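Local coordinates for protein indole-3-pyruvate decarboxylase (Azospirillum brasilense, PDB 2NXW) that decarboxylates aryl pyruvates, phenylpyruvate and indole-3-pyruvate, with thiamine diphosphate and a metal ion, the latter reaction in auxin biosynthesis, at residues His63-Ser66 with Ala70-Phe73; Ala79-Thr84 with Lys441-Val446. All blocks are in the same frame, centred on the assembly; numbering follows the deposited sequence.

Contact 1: residues His63-Ser66 with Ala70-Phe73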
ATOM      1  N   HIS A  63      32.104   0.727 -22.485  1.00 15.46           N
ATOM      2  CA  HIS A  63      32.957   0.275 -21.392  1.00 15.66           C
ATOM      3  C   HIS A  63      32.280  -0.798 -20.569  1.00 14.97           C
ATOM      4  O   HIS A  63      31.206  -0.566 -20.006  1.00 16.88           O
ATOM      5  CB  HIS A  63      33.290   1.440 -20.458  1.00 14.48           C
ATOM      6  CG  HIS A  63      33.946   2.593 -21.140  1.00 16.07           C
ATOM      7  ND1 HIS A  63      35.022   2.436 -21.988  1.00 17.55           N
ATOM      8  CD2 HIS A  63      33.689   3.921 -21.092  1.00 17.43           C
ATOM      9  CE1 HIS A  63      35.399   3.621 -22.436  1.00 18.22           C
ATOM     10  NE2 HIS A  63      34.610   4.539 -21.909  1.00 16.89           N
ATOM     11  N   THR A  64      32.888  -1.973 -20.491  1.00 14.26           N
ATOM     12  CA  THR A  64      32.292  -3.015 -19.669  1.00 14.66           C
ATOM     13  C   THR A  64      32.952  -3.030 -18.303  1.00 14.53           C
ATOM     14  O   THR A  64      34.080  -2.553 -18.124  1.00 14.27           O
ATOM     15  CB  THR A  64      32.407  -4.412 -20.317  1.00 15.43           C
ATOM     16  OG1 THR A  64      33.785  -4.765 -20.505  1.00 17.60           O
ATOM     17  CG2 THR A  64      31.684  -4.421 -21.663  1.00 17.29           C
ATOM     18  N   LEU A  65      32.210  -3.527 -17.324  1.00 12.64           N
ATOM     19  CA  LEU A  65      32.727  -3.643 -15.973  1.00 14.18           C
ATOM     20  C   LEU A  65      32.488  -5.074 -15.512  1.00 13.90           C
ATOM     21  O   LEU A  65      31.981  -5.895 -16.269  1.00 14.75           O
ATOM     22  CB  LEU A  65      32.046  -2.615 -15.066  1.00 15.95           C
ATOM     23  CG  LEU A  65      32.511  -1.198 -15.441  1.00 16.77           C
ATOM     24  CD1 LEU A  65      31.698  -0.155 -14.715  1.00 18.82           C
ATOM     25  CD2 LEU A  65      33.993  -1.049 -15.098  1.00 18.10           C
ATOM     26  N   SER A  66      32.868  -5.389 -14.282  1.00 12.97           N
ATOM     27  CA  SER A  66      32.722  -6.739 -13.777  1.00 12.07           C
ATOM     28  C   SER A  66      31.358  -7.125 -13.231  1.00 11.81           C
ATOM     29  O   SER A  66      30.866  -8.225 -13.495  1.00 12.25           O
ATOM     30  CB  SER A  66      33.738  -6.980 -12.658  1.00 13.13           C
ATOM     31  OG  SER A  66      35.072  -6.820 -13.125  1.00 13.37           O
ATOM     32  N   ALA A  70      28.605  -1.746 -10.269  1.00 10.24           N
ATOM     33  CA  ALA A  70      29.604  -0.835 -10.823  1.00 10.83           C
ATOM     34  C   ALA A  70      29.143  -0.183 -12.133  1.00 10.64           C
ATOM     35  O   ALA A  70      29.510   0.949 -12.422  1.00 11.65           O
ATOM     36  CB  ALA A  70      30.916  -1.581 -11.034  1.00 11.69           C
ATOM     37  N   VAL A  71      28.357  -0.901 -12.930  1.00 11.13           N
ATOM     38  CA  VAL A  71      27.849  -0.314 -14.176  1.00 10.37           C
ATOM     39  C   VAL A  71      26.985   0.896 -13.821  1.00 11.43           C
ATOM     40  O   VAL A  71      27.124   1.982 -14.397  1.00 12.53           O
ATOM     41  CB  VAL A  71      27.002  -1.337 -14.955  1.00 10.25           C
ATOM     42  CG1 VAL A  71      26.276  -0.662 -16.128  1.00  9.89           C
ATOM     43  CG2 VAL A  71      27.910  -2.460 -15.473  1.00 12.69           C
ATOM     44  N   GLY A  72      26.100   0.711 -12.844  1.00 10.33           N
ATOM     45  CA  GLY A  72      25.225   1.787 -12.416  1.00 11.15           C
ATOM     46  C   GLY A  72      25.967   2.940 -11.765  1.00 10.71           C
ATOM     47  O   GLY A  72      25.712   4.110 -12.073  1.00 11.86           O
ATOM     48  N   PHE A  73      26.894   2.621 -10.866  1.00 10.86           N
ATOM     49  CA  PHE A  73      27.664   3.662 -10.193  1.00 10.26           C
ATOM     50  C   PHE A  73      28.545   4.452 -11.170  1.00 10.38           C
ATOM     51  O   PHE A  73      28.686   5.671 -11.035  1.00 10.85           O
ATOM     52  CB  PHE A  73      28.564   3.052  -9.107  1.00  9.95           C
ATOM     53  CG  PHE A  73      27.815   2.449  -7.930  1.00 10.88           C
ATOM     54  CD1 PHE A  73      26.748   3.122  -7.327  1.00 11.27           C
ATOM     55  CD2 PHE A  73      28.239   1.239  -7.379  1.00 10.15           C
ATOM     56  CE1 PHE A  73      26.119   2.595  -6.184  1.00 10.51           C
ATOM     57  CE2 PHE A  73      27.626   0.706  -6.240  1.00 10.91           C
ATOM     58  CZ  PHE A  73      26.566   1.382  -5.641  1.00 10.07           C
TER

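Contact 2: residues Ala79-Thr84 with Lys441-Val446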
ATOM      1  N   ALA A  79      27.593  10.888 -15.340  1.00 12.81           N
ATOM      2  CA  ALA A  79      26.556  11.907 -15.450  1.00 12.26           C
ATOM      3  C   ALA A  79      26.913  13.088 -14.559  1.00 13.67           C
ATOM      4  O   ALA A  79      26.837  14.243 -14.971  1.00 14.53           O
ATOM      5  CB  ALA A  79      25.203  11.327 -15.034  1.00 12.81           C
ATOM      6  N   ARG A  80      27.324  12.798 -13.330  1.00 12.47           N
ATOM      7  CA  ARG A  80      27.679  13.854 -12.398  1.00 13.29           C
ATOM      8  C   ARG A  80      28.907  14.622 -12.854  1.00 13.48           C
ATOM      9  O   ARG A  80      28.969  15.842 -12.707  1.00 15.48           O
ATOM     10  CB  ARG A  80      27.967  13.260 -11.018  1.00 13.19           C
ATOM     11  CG  ARG A  80      26.780  12.585 -10.379  1.00 13.42           C
ATOM     12  CD  ARG A  80      27.097  12.170  -8.944  1.00 15.04           C
ATOM     13  NE  ARG A  80      26.146  11.180  -8.462  1.00 13.52           N
ATOM     14  CZ  ARG A  80      25.872  10.965  -7.180  1.00 13.34           C
ATOM     15  NH1 ARG A  80      26.466  11.690  -6.239  1.00 16.41           N
ATOM     16  NH2 ARG A  80      25.029  10.003  -6.841  1.00 14.94           N
ATOM     17  N   TYR A  81      29.887  13.911 -13.402  1.00 13.44           N
ATOM     18  CA  TYR A  81      31.125  14.542 -13.819  1.00 14.28           C
ATOM     19  C   TYR A  81      30.926  15.643 -14.853  1.00 14.47           C
ATOM     20  O   TYR A  81      31.510  16.722 -14.735  1.00 15.70           O
ATOM     21  CB  TYR A  81      32.095  13.494 -14.378  1.00 14.23           C
ATOM     22  CG  TYR A  81      33.493  14.039 -14.610  1.00 14.56           C
ATOM     23  CD1 TYR A  81      34.441  14.045 -13.582  1.00 14.41           C
ATOM     24  CD2 TYR A  81      33.849  14.600 -15.837  1.00 14.32           C
ATOM     25  CE1 TYR A  81      35.715  14.603 -13.771  1.00 14.84           C
ATOM     26  CE2 TYR A  81      35.114  15.159 -16.035  1.00 15.21           C
ATOM     27  CZ  TYR A  81      36.040  15.158 -14.996  1.00 15.45           C
ATOM     28  OH  TYR A  81      37.279  15.730 -15.170  1.00 16.20           O
ATOM     29  N   SER A  82      30.091  15.368 -15.849  1.00 14.92           N
ATOM     30  CA  SER A  82      29.850  16.319 -16.934  1.00 16.14           C
ATOM     31  C   SER A  82      28.463  16.962 -16.932  1.00 16.80           C
ATOM     32  O   SER A  82      28.103  17.648 -17.897  1.00 18.84           O
ATOM     33  CB  SER A  82      30.081  15.612 -18.274  1.00 16.95           C
ATOM     34  OG  SER A  82      31.407  15.113 -18.376  1.00 18.83           O
ATOM     35  N   SER A  83      27.699  16.761 -15.861  1.00 16.33           N
ATOM     36  CA  SER A  83      26.333  17.291 -15.735  1.00 16.69           C
ATOM     37  C   SER A  83      25.537  16.958 -16.990  1.00 16.81           C
ATOM     38  O   SER A  83      24.909  17.818 -17.608  1.00 19.10           O
ATOM     39  CB  SER A  83      26.346  18.809 -15.490  1.00 18.64           C
ATOM     40  OG  SER A  83      26.900  19.101 -14.209  1.00 22.21           O
ATOM     41  N   THR A  84      25.572  15.686 -17.365  1.00 15.44           N
ATOM     42  CA  THR A  84      24.870  15.224 -18.550  1.00 15.72           C
ATOM     43  C   THR A  84      24.187  13.891 -18.260  1.00 16.09           C
ATOM     44  O   THR A  84      24.044  13.506 -17.094  1.00 15.02           O
ATOM     45  CB  THR A  84      25.862  15.099 -19.736  1.00 16.83           C
ATOM     46  OG1 THR A  84      25.136  14.883 -20.953  1.00 17.59           O
ATOM     47  CG2 THR A  84      26.835  13.954 -19.521  1.00 16.52           C
ATOM     48  N   LYS A 441      42.116  13.373 -16.952  1.00 12.16           N
ATOM     49  CA  LYS A 441      42.253  13.977 -15.632  1.00 13.43           C
ATOM     50  C   LYS A 441      42.169  12.828 -14.639  1.00 13.13           C
ATOM     51  O   LYS A 441      41.210  12.052 -14.645  1.00 12.92           O
ATOM     52  CB  LYS A 441      41.139  14.996 -15.375  1.00 15.03           C
ATOM     53  CG  LYS A 441      41.198  16.227 -16.294  1.00 18.89           C
ATOM     54  CD  LYS A 441      42.427  17.078 -16.018  1.00 21.55           C
ATOM     55  CE  LYS A 441      42.338  18.429 -16.732  1.00 22.74           C
ATOM     56  NZ  LYS A 441      42.488  18.325 -18.224  1.00 21.98           N
ATOM     57  N   ARG A 442      43.186  12.709 -13.804  1.00 12.38           N
ATOM     58  CA  ARG A 442      43.244  11.623 -12.847  1.00 12.50           C
ATOM     59  C   ARG A 442      42.254  11.819 -11.714  1.00 12.75           C
ATOM     60  O   ARG A 442      42.026  12.938 -11.267  1.00 12.69           O
ATOM     61  CB  ARG A 442      44.665  11.512 -12.311  1.00 13.58           C
ATOM     62  CG  ARG A 442      45.023  10.144 -11.812  1.00 14.57           C
ATOM     63  CD  ARG A 442      46.528  10.015 -11.580  1.00 14.61           C
ATOM     64  NE  ARG A 442      46.889   8.615 -11.502  1.00 12.83           N
ATOM     65  CZ  ARG A 442      48.076   8.135 -11.132  1.00 11.40           C
ATOM     66  NH1 ARG A 442      49.071   8.961 -10.793  1.00 13.25           N
ATOM     67  NH2 ARG A 442      48.257   6.826 -11.080  1.00 12.78           N
ATOM     68  N   ILE A 443      41.668  10.721 -11.253  1.00 13.16           N
ATOM     69  CA  ILE A 443      40.700  10.794 -10.170  1.00 12.52           C
ATOM     70  C   ILE A 443      41.299  10.159  -8.922  1.00 12.66           C
ATOM     71  O   ILE A 443      42.014   9.159  -9.005  1.00 12.92           O
ATOM     72  CB  ILE A 443      39.392  10.054 -10.565  1.00 13.62           C
ATOM     73  CG1 ILE A 443      38.856  10.602 -11.899  1.00 14.86           C
ATOM     74  CG2 ILE A 443      38.340  10.227  -9.471  1.00 15.51           C
ATOM     75  CD1 ILE A 443      38.516  12.088 -11.903  1.00 16.24           C
ATOM     76  N   LEU A 444      41.057  10.799  -7.781  1.00 12.18           N
ATOM     77  CA  LEU A 444      41.514  10.276  -6.496  1.00 11.60           C
ATOM     78  C   LEU A 444      40.293   9.677  -5.813  1.00 12.15           C
ATOM     79  O   LEU A 444      39.294  10.361  -5.594  1.00 12.84           O
ATOM     80  CB  LEU A 444      42.083  11.395  -5.622  1.00 12.21           C
ATOM     81  CG  LEU A 444      42.376  11.026  -4.160  1.00 12.69           C
ATOM     82  CD1 LEU A 444      43.413   9.910  -4.100  1.00 15.37           C
ATOM     83  CD2 LEU A 444      42.867  12.268  -3.419  1.00 14.64           C
ATOM     84  N   THR A 445      40.371   8.395  -5.498  1.00 10.95           N
ATOM     85  CA  THR A 445      39.268   7.725  -4.826  1.00 11.39           C
ATOM     86  C   THR A 445      39.634   7.419  -3.380  1.00 11.10           C
ATOM     87  O   THR A 445      40.741   6.967  -3.111  1.00 10.93           O
ATOM     88  CB  THR A 445      38.952   6.395  -5.516  1.00 13.66           C
ATOM     89  OG1 THR A 445      38.573   6.653  -6.872  1.00 17.65           O
ATOM     90  CG2 THR A 445      37.818   5.665  -4.808  1.00 15.10           C
ATOM     91  N   VAL A 446      38.715   7.703  -2.458  1.00 11.24           N
ATOM     92  CA  VAL A 446      38.920   7.347  -1.049  1.00 10.47           C
ATOM     93  C   VAL A 446      37.808   6.340  -0.711  1.00 11.13           C
ATOM     94  O   VAL A 446      36.641   6.529  -1.065  1.00 11.83           O
ATOM     95  CB  VAL A 446      38.898   8.572  -0.095  1.00 12.12           C
ATOM     96  CG1 VAL A 446      40.107   9.471  -0.388  1.00 12.17           C
ATOM     97  CG2 VAL A 446      37.605   9.344  -0.237  1.00 12.57           C
TER

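Contact 1: residues His63-Ser66 with Ala70-Phe73
Ser66 OG, one residue on from the Leu65 that packs against Ala70 and Val71, is gripped by two hydrogen bonds, one to Asn461 ND2 of the same chain and one to Gln453 OE1 of the second subunit. The backbone here makes a tight beta-alpha turn in the N-terminal thiamine diphosphate-binding domain, an alpha/beta fold with a parallel sheet. After strand 62-64 the chain turns back and enters helix 68-82, so that the CA atoms of Leu65 and Val71 come within 6.2 Å of each other. No hydrogen bond joins 63-66 to 70-73; Leu65 alone bridges them. With CG beside its own backbone N and CD1 fully extended from CA (chi2 171°), the leucine lays CD1 over the face of the Ala70-Val71 peptide group. CD1 lies 3.4 Å from Ala70 O and 3.9 Å from Val71 N, a methyl resting on helix backbone as much as on side chains. The same CD1 also meets Ala70 CB at 4.0 Å. Leu65 also packs on Leu465 and Glu458, and Ala70 on Pro429 and Glu458, while Glu458 OE1 accepts a hydrogen bond from Ser66 N. All three touching residues are buried, and Glu68, part of the thiamine diphosphate pocket, lies in the turn between the two segments. Val71 meets the leucine nearer its root: its CG1 stands anti to the backbone N (chi1 170°), which turns the other branch, CG2, to 4.2 Å from Leu65 CB.

Contact 2: residues Ala79-Thr84 with Lys441-Val446
The Tyr81 ring has Ser82 OG at its edge, in the ring plane, and takes Ile443 CD1 at an oblique approach, with Tyr81 CE1 4.2 Å from that methyl. Its CG is anti to the backbone N (chi1 -170°), which throws the ring out from the last turns of helix 68-82 toward Ile443. The hydroxyl end meets a lysine stem: Tyr81 OH lies 3.9 Å from Lys441 CB and 4.1 Å from Lys441 CG, and the two side chains cross at about a right angle. This touch is to carbon; the lysine bends at chi2 and again at chi4 and carries its NZ off from the ring. The chain leaves the helix in the manner of a Schellman motif: Thr84 N bonds back to Ala79 O at 3.1 Å, and Ser83 takes a positive phi of 49°. The contact thus ties the N-terminal and C-terminal thiamine diphosphate-binding domains of one chain. Tyr81 also packs on Ala434 and Val437 of helix 427-437 and on Leu395, while strand 443-448 lies between strands 395-398 and 470-475 in the parallel sheet, Ile443 pairing by backbone hydrogen bonds with Ile470.

Helix 68-82 carries both contacts: contact 1 lies near its start and contact 2 at its far end, with centres 15 Å apart and nearest atoms about 7 Å apart, not touching. Contact 1 is the closer to chemistry, since the side chain of Val71 is about 5 Å from that of Glu68 and about 9 Å from a bound thiamine diphosphate. Contact 2 lies away from the annotated sites, yet its strand 443-448 runs straight into Asp449, a magnesium ligand. One helix therefore connects the cofactor-binding turn with the other cofactor-binding domain of the same chain, whose helix 427-437 packs beside both contacts.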